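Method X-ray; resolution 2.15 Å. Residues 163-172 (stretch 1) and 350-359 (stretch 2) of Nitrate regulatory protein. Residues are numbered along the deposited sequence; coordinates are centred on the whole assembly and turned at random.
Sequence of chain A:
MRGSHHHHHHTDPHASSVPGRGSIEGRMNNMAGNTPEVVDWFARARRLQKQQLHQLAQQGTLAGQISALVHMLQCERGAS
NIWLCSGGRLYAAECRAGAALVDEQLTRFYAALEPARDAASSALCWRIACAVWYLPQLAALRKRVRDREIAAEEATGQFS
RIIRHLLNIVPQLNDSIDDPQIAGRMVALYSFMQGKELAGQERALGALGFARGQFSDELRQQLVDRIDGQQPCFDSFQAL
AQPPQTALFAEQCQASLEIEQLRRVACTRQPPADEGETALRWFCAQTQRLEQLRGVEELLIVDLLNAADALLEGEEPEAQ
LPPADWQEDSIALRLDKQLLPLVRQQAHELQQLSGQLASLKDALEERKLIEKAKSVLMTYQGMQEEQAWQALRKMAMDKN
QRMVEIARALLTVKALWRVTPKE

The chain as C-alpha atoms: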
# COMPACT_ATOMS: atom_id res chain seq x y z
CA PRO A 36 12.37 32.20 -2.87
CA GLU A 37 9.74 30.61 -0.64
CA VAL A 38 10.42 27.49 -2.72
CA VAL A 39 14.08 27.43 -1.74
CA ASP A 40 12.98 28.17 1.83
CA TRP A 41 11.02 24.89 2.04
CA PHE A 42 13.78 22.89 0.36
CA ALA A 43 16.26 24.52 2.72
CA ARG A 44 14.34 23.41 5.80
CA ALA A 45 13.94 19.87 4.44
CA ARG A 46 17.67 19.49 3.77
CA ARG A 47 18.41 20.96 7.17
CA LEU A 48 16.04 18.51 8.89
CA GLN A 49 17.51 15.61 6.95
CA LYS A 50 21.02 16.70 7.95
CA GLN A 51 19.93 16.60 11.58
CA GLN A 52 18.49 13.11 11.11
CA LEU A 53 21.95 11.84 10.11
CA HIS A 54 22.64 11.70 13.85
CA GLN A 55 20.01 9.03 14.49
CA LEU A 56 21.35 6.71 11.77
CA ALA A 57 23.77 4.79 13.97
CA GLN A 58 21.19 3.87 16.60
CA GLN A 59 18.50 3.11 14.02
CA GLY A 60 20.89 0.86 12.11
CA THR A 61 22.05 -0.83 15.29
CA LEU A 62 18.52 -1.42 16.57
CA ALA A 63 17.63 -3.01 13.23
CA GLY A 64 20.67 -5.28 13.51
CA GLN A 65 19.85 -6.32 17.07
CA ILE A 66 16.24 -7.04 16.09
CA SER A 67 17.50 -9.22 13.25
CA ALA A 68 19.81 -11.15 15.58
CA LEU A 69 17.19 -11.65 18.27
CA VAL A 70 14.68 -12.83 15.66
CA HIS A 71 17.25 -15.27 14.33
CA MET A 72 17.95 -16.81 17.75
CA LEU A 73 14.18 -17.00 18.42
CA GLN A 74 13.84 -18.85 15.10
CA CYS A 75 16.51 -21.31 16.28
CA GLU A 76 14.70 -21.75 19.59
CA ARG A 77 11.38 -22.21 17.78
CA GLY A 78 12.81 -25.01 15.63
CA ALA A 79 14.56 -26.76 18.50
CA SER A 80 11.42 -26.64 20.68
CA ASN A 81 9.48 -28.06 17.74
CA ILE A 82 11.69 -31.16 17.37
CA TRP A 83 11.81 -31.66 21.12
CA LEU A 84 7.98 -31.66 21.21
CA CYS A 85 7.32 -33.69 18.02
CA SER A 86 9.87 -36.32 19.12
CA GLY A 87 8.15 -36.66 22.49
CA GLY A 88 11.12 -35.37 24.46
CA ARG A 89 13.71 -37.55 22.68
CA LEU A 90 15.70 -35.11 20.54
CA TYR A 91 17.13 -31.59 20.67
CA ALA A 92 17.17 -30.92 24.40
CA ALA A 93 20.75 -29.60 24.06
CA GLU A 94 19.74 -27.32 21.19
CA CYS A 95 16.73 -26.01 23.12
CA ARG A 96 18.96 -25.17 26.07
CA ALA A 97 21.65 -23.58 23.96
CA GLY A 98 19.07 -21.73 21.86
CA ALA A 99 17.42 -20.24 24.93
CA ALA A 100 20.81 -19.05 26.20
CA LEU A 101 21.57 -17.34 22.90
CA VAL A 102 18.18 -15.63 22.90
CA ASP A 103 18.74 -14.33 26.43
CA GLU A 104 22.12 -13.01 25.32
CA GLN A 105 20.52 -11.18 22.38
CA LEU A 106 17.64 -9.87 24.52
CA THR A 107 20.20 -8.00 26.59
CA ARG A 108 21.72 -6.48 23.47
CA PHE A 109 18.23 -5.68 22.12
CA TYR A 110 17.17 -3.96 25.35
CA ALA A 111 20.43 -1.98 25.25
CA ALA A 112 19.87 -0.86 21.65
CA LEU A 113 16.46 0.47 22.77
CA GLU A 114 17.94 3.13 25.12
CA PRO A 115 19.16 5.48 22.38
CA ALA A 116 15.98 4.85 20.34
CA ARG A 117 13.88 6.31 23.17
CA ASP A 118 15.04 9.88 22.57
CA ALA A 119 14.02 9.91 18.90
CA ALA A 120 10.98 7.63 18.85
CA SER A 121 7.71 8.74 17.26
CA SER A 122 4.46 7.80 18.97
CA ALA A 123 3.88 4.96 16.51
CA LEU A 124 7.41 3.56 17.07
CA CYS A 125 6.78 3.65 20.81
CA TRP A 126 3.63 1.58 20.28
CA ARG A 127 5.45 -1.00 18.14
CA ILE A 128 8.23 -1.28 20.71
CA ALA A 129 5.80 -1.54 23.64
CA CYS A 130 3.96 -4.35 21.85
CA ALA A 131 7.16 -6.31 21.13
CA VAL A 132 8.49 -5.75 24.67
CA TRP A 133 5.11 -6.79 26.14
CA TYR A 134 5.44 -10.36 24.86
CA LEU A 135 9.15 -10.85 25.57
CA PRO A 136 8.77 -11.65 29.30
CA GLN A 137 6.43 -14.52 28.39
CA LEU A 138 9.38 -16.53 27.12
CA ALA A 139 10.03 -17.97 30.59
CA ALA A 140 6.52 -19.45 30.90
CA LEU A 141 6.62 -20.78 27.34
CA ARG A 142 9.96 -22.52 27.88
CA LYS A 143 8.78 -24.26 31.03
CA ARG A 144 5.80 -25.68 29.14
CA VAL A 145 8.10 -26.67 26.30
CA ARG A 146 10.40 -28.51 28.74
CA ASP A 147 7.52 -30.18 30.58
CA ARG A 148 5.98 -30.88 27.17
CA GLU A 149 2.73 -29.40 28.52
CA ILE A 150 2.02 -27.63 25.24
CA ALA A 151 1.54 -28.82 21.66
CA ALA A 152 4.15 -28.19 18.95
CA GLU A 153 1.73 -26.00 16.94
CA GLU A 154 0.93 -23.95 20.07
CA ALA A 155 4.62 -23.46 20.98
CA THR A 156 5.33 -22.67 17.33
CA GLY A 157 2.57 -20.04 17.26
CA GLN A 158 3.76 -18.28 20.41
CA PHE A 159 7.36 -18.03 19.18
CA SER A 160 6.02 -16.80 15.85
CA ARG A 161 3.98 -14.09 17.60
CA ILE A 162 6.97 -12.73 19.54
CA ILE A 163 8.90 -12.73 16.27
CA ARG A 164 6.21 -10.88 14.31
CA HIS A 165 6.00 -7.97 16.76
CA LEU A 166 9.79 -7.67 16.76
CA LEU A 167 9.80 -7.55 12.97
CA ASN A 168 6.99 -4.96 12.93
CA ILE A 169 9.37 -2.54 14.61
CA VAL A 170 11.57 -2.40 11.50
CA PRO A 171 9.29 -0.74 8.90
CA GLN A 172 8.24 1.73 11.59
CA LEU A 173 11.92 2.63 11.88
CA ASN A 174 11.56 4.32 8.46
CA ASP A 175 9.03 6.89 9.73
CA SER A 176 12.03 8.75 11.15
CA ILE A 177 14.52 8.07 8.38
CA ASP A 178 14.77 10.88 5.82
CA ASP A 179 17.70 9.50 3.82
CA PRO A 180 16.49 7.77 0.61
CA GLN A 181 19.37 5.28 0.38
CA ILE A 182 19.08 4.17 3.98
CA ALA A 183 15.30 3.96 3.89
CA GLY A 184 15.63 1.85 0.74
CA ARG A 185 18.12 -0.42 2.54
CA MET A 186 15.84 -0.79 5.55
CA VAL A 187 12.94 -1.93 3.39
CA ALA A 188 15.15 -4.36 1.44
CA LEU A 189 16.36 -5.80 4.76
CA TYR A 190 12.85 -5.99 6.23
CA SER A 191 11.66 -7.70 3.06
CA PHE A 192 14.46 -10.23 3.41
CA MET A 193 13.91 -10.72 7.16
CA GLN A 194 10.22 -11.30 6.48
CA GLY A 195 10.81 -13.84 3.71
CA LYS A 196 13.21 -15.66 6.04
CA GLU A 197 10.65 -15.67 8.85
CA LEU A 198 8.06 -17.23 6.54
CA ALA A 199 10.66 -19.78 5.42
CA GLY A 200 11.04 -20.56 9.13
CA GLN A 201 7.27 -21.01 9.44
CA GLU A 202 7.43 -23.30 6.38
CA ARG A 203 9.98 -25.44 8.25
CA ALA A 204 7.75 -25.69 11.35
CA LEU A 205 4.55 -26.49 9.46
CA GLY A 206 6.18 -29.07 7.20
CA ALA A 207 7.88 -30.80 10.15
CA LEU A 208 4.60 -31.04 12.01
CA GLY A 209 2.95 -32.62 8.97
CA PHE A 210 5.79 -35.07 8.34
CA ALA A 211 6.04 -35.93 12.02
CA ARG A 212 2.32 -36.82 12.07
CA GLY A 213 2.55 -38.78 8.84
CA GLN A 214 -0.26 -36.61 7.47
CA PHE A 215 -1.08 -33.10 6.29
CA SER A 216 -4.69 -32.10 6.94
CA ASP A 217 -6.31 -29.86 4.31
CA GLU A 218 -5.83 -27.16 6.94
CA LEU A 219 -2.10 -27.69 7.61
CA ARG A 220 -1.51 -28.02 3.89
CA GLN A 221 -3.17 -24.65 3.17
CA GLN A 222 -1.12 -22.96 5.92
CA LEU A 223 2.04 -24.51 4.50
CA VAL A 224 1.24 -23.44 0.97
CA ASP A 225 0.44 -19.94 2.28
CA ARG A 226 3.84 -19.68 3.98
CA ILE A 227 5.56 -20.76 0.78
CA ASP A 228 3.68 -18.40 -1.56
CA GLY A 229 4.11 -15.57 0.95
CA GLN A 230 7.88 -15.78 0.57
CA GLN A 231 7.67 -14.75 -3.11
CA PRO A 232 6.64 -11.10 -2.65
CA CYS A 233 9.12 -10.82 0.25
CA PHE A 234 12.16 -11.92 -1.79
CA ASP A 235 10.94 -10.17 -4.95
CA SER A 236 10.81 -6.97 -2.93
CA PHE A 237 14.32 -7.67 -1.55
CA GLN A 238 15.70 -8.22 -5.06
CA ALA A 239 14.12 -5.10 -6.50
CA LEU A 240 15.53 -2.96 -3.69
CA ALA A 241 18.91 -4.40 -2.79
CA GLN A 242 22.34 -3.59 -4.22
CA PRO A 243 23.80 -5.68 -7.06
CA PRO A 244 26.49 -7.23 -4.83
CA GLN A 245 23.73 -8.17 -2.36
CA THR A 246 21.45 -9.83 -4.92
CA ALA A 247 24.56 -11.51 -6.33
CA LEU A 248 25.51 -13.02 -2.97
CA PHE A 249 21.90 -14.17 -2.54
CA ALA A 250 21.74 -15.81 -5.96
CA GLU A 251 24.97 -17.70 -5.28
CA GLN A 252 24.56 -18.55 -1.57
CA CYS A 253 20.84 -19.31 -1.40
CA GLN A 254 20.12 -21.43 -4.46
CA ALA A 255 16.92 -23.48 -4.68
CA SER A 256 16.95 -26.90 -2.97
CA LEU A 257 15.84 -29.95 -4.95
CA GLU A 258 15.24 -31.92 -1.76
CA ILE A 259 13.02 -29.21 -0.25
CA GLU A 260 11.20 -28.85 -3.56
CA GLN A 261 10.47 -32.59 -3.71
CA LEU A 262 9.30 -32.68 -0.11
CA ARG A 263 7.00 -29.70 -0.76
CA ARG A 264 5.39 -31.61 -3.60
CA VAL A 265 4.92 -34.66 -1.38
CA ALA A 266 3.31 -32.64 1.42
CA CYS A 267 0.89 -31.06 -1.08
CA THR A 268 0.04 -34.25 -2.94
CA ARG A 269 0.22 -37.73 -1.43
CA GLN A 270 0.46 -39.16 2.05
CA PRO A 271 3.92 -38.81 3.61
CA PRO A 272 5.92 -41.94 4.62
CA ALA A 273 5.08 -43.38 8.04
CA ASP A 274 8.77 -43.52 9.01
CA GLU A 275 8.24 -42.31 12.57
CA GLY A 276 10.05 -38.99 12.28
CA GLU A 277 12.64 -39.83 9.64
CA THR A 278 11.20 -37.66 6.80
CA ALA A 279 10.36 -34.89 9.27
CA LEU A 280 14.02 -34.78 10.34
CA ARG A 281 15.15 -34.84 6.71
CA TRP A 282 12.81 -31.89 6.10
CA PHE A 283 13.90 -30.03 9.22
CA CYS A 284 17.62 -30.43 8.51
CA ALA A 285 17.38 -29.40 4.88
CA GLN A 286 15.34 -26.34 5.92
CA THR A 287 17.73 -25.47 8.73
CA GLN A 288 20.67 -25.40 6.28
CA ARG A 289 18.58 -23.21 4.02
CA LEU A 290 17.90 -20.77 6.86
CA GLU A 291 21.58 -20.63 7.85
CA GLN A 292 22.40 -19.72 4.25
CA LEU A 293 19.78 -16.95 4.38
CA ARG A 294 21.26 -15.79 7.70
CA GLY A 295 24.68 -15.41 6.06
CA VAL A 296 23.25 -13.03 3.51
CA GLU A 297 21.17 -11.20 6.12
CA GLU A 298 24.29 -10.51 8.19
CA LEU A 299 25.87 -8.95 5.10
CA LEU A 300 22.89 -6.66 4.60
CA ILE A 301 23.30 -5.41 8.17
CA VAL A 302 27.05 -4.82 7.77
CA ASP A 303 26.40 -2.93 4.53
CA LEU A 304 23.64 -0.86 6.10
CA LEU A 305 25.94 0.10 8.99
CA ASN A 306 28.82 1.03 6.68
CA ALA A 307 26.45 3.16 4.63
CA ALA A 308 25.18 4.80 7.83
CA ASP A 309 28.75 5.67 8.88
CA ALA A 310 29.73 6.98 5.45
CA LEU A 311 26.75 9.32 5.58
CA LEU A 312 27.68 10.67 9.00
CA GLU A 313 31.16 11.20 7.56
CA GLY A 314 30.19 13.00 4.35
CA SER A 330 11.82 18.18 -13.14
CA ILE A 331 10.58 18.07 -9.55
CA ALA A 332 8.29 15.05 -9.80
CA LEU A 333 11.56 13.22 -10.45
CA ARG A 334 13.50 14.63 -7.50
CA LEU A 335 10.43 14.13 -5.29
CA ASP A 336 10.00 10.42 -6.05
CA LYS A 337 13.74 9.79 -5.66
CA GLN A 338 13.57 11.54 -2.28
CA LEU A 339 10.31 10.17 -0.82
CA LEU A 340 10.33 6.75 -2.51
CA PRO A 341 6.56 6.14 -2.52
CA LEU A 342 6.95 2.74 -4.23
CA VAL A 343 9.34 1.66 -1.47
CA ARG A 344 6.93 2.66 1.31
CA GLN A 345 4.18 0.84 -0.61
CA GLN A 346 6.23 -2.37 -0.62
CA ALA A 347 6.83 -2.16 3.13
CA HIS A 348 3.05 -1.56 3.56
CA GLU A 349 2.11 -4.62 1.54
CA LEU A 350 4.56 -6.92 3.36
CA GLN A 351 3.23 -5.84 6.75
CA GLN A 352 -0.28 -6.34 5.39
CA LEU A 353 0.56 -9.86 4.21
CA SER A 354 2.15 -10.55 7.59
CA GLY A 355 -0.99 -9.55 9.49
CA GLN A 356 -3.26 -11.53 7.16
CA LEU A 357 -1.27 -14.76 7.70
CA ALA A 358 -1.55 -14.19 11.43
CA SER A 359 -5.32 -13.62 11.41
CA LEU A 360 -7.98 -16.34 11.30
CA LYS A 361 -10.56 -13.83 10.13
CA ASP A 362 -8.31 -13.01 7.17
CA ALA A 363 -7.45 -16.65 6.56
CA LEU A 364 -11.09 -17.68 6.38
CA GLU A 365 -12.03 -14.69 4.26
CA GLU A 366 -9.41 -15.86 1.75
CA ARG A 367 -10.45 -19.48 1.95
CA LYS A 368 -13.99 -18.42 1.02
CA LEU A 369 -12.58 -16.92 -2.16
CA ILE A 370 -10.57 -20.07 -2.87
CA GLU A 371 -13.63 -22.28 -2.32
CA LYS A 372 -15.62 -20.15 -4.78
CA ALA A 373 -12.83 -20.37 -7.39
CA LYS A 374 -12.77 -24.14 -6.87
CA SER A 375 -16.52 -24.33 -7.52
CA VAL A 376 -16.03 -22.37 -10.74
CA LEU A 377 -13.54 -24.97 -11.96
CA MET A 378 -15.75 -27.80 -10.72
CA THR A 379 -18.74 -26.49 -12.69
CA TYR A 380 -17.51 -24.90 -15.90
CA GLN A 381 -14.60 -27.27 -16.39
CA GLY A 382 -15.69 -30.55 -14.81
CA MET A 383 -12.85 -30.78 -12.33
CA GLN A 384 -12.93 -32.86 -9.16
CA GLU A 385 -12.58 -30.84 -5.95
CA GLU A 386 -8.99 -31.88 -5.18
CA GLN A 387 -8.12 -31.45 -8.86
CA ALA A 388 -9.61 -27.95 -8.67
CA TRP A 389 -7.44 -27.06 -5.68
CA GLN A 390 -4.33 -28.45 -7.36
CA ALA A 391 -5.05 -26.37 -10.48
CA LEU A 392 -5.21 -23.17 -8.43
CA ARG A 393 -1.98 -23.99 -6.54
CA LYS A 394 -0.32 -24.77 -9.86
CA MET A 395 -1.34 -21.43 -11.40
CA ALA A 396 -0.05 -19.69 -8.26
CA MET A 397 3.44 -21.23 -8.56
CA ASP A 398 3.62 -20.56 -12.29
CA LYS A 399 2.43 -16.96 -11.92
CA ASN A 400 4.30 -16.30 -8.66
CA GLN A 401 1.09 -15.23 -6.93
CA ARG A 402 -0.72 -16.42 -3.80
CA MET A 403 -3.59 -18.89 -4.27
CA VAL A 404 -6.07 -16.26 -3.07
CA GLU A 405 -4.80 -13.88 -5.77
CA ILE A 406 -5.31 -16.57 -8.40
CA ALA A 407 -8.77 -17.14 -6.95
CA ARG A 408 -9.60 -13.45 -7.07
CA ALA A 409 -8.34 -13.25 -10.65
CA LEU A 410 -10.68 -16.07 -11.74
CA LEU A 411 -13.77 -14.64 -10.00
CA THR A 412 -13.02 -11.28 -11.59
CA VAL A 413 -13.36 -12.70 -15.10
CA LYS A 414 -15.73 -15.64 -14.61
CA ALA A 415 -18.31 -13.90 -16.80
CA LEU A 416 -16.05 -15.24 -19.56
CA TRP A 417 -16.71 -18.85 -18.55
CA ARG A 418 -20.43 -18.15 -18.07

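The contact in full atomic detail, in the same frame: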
# COMPACT_ATOMS: atom_id res chain seq x y z
N ILE A 163 8.12 -13.08 17.45
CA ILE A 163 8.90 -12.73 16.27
C ILE A 163 8.23 -11.67 15.38
O ILE A 163 8.89 -10.74 14.91
CB ILE A 163 9.24 -14.00 15.43
CG1 ILE A 163 10.29 -14.84 16.18
CG2 ILE A 163 9.75 -13.60 14.05
CD1 ILE A 163 10.45 -16.29 15.67
N ARG A 164 6.93 -11.81 15.17
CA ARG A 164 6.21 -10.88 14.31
C ARG A 164 6.17 -9.45 14.84
O ARG A 164 6.30 -8.48 14.08
CB ARG A 164 4.78 -11.39 14.08
CG ARG A 164 3.86 -10.37 13.39
CD ARG A 164 2.56 -11.02 12.96
NE ARG A 164 1.94 -11.74 14.06
CZ ARG A 164 1.05 -11.21 14.89
NH1 ARG A 164 0.67 -9.94 14.74
NH2 ARG A 164 0.54 -11.94 15.87
N HIS A 165 5.99 -9.30 16.15
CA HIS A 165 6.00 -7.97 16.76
C HIS A 165 7.39 -7.34 16.77
O HIS A 165 7.52 -6.13 16.70
CB HIS A 165 5.43 -8.02 18.17
CG HIS A 165 3.97 -8.37 18.20
ND1 HIS A 165 2.92 -7.81 17.55
CD2 HIS A 165 3.47 -9.43 18.91
CE1 HIS A 165 1.81 -8.53 17.90
NE2 HIS A 165 2.16 -9.50 18.73
N LEU A 166 8.42 -8.17 16.83
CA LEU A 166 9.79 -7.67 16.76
C LEU A 166 10.04 -7.14 15.37
O LEU A 166 10.56 -6.04 15.21
CB LEU A 166 10.80 -8.76 17.11
CG LEU A 166 10.90 -9.06 18.60
CD1 LEU A 166 11.70 -10.34 18.83
CD2 LEU A 166 11.52 -7.87 19.34
N LEU A 167 9.66 -7.93 14.37
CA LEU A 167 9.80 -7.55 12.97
C LEU A 167 9.01 -6.30 12.60
O LEU A 167 9.47 -5.51 11.78
CB LEU A 167 9.36 -8.71 12.06
CG LEU A 167 10.30 -9.92 12.01
CD1 LEU A 167 9.78 -10.95 11.02
CD2 LEU A 167 11.71 -9.49 11.65
N ASN A 168 7.83 -6.12 13.20
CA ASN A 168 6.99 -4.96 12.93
C ASN A 168 7.64 -3.66 13.40
O ASN A 168 7.21 -2.58 13.03
CB ASN A 168 5.60 -5.10 13.58
CG ASN A 168 4.74 -6.17 12.93
OD1 ASN A 168 5.03 -6.64 11.84
ND2 ASN A 168 3.67 -6.57 13.62
N ILE A 169 8.67 -3.76 14.23
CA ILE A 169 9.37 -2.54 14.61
C ILE A 169 10.11 -1.95 13.41
O ILE A 169 10.18 -0.74 13.26
CB ILE A 169 10.37 -2.77 15.75
CG1 ILE A 169 9.66 -3.20 17.03
CG2 ILE A 169 11.21 -1.50 15.96
CD1 ILE A 169 10.60 -3.65 18.13
N VAL A 170 10.64 -2.82 12.56
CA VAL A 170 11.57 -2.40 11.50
C VAL A 170 11.02 -1.39 10.49
O VAL A 170 11.64 -0.35 10.27
CB VAL A 170 12.18 -3.61 10.76
CG1 VAL A 170 13.09 -3.13 9.64
CG2 VAL A 170 12.94 -4.49 11.73
N PRO A 171 9.87 -1.69 9.86
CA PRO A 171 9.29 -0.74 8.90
C PRO A 171 8.94 0.59 9.58
O PRO A 171 8.99 1.65 8.96
CB PRO A 171 8.00 -1.43 8.45
CG PRO A 171 8.17 -2.88 8.82
CD PRO A 171 9.02 -2.87 10.05
N GLN A 172 8.57 0.52 10.85
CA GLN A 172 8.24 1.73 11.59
C GLN A 172 9.48 2.59 11.76
O GLN A 172 9.40 3.81 11.85
CB GLN A 172 7.68 1.37 12.96
CG GLN A 172 6.88 2.51 13.56
CD GLN A 172 5.61 2.73 12.81
OE1 GLN A 172 4.86 1.78 12.56
NE2 GLN A 172 5.35 3.98 12.42
N LEU A 350 3.96 -5.76 2.70
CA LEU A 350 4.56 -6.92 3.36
C LEU A 350 4.05 -7.05 4.79
O LEU A 350 3.82 -8.15 5.29
CB LEU A 350 6.08 -6.87 3.32
CG LEU A 350 6.66 -6.95 1.90
CD1 LEU A 350 8.16 -7.14 1.97
CD2 LEU A 350 6.00 -8.07 1.09
N GLN A 351 3.88 -5.90 5.44
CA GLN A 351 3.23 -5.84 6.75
C GLN A 351 1.78 -6.30 6.66
O GLN A 351 1.28 -6.97 7.55
CB GLN A 351 3.26 -4.40 7.27
CG GLN A 351 4.59 -4.01 7.89
CD GLN A 351 4.61 -4.27 9.38
OE1 GLN A 351 3.99 -3.53 10.15
NE2 GLN A 351 5.31 -5.32 9.79
N GLN A 352 1.10 -5.94 5.58
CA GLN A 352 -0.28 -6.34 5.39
C GLN A 352 -0.37 -7.86 5.27
O GLN A 352 -1.18 -8.51 5.94
CB GLN A 352 -0.84 -5.66 4.14
CG GLN A 352 -2.30 -5.96 3.85
CD GLN A 352 -2.83 -5.20 2.64
OE1 GLN A 352 -2.06 -4.79 1.77
NE2 GLN A 352 -4.15 -5.00 2.59
N LEU A 353 0.49 -8.43 4.42
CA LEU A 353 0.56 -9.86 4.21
C LEU A 353 0.84 -10.60 5.52
O LEU A 353 0.25 -11.65 5.80
CB LEU A 353 1.67 -10.17 3.20
CG LEU A 353 2.01 -11.65 3.02
CD1 LEU A 353 0.78 -12.43 2.53
CD2 LEU A 353 3.22 -11.84 2.08
N SER A 354 1.75 -10.04 6.30
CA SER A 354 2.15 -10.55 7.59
C SER A 354 0.97 -10.65 8.54
O SER A 354 0.75 -11.69 9.16
CB SER A 354 3.21 -9.63 8.19
OG SER A 354 3.66 -10.14 9.44
N GLY A 355 0.21 -9.56 8.67
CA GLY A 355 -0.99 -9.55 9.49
C GLY A 355 -2.02 -10.56 9.02
O GLY A 355 -2.57 -11.29 9.83
N GLN A 356 -2.27 -10.61 7.72
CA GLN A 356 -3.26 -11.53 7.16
C GLN A 356 -2.94 -12.99 7.51
O GLN A 356 -3.85 -13.74 7.84
CB GLN A 356 -3.35 -11.38 5.64
CG GLN A 356 -3.91 -10.04 5.19
CD GLN A 356 -3.76 -9.82 3.70
OE1 GLN A 356 -2.87 -10.40 3.06
NE2 GLN A 356 -4.62 -8.99 3.14
N LEU A 357 -1.66 -13.37 7.42
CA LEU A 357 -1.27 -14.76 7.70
C LEU A 357 -1.41 -15.08 9.18
O LEU A 357 -1.45 -16.25 9.57
CB LEU A 357 0.17 -15.04 7.25
CG LEU A 357 0.43 -15.00 5.74
CD1 LEU A 357 1.93 -14.89 5.43
CD2 LEU A 357 -0.18 -16.20 5.04
N ALA A 358 -1.47 -14.04 10.00
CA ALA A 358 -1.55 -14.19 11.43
C ALA A 358 -2.99 -14.18 11.93
O ALA A 358 -3.26 -14.47 13.09
CB ALA A 358 -0.75 -13.09 12.11
N SER A 359 -3.92 -13.82 11.04
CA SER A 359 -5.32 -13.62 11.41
C SER A 359 -6.21 -14.71 10.84
O SER A 359 -6.19 -14.98 9.64
CB SER A 359 -5.80 -12.25 10.91
OG SER A 359 -7.21 -12.23 10.74
O HOH W 1 5.45 -1.43 11.20

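A small, largely polar side-chain contact joins the two stretches, centred on one very short amide-amide hydrogen bond and a water bridge, with a few van der Waals contacts beside them. The touching residues lie at least 180 positions apart in sequence, and the two surfaces together bury 264 Å². The backbones stay well separated, with 7.3 Å between Asn-168 CA and Gln-351 CA and 7.9 Å between Arg-164 CA and Ser-354 CA, so side chains must span the gap. Gln-351, which gives up the largest area, points its CA-to-CB bond toward stretch 1 and bends through chi1 m and an off-well chi2 near -92°, which carries its amide on to Asn-168. Its NE2 donates to Asn-168 OD1 at 2.5 Å, with an N-H...O angle of 143°. Asn-168 starts sideways, but its chi1 m rotamer brings the amide nearer to Gln-351. The other end of the glutamine amide is used as well: one water donates to Gln-351 OE1 and to the backbone Asn-168 O, both at 2.8 Å, so the two residues are linked twice. A glutamine suits this site because a single amide supplies both donor and acceptor. Pro-171 packs its ring against the same side chain, CG lying 3.9 Å from Gln-351 CD, and adds nonpolar cover without needing a polar partner. Farther along, Arg-164 extends through chi1 t and chi2 t, then turns at chi3 p. Its CD lies 3.8 Å from Ser-354 OG, a packing contact, and its NE lies 3.6 Å from Ala-358 CB, which covers one face of the guanidinium. Ser-354 and Ala-358, both small, point toward stretch 1 and meet the arginine, Ser-354 near its CD and Ala-358 against its guanidinium at the last turn of the helix. No salt bridge crosses the interface, and Arg-164 contributes here through packing.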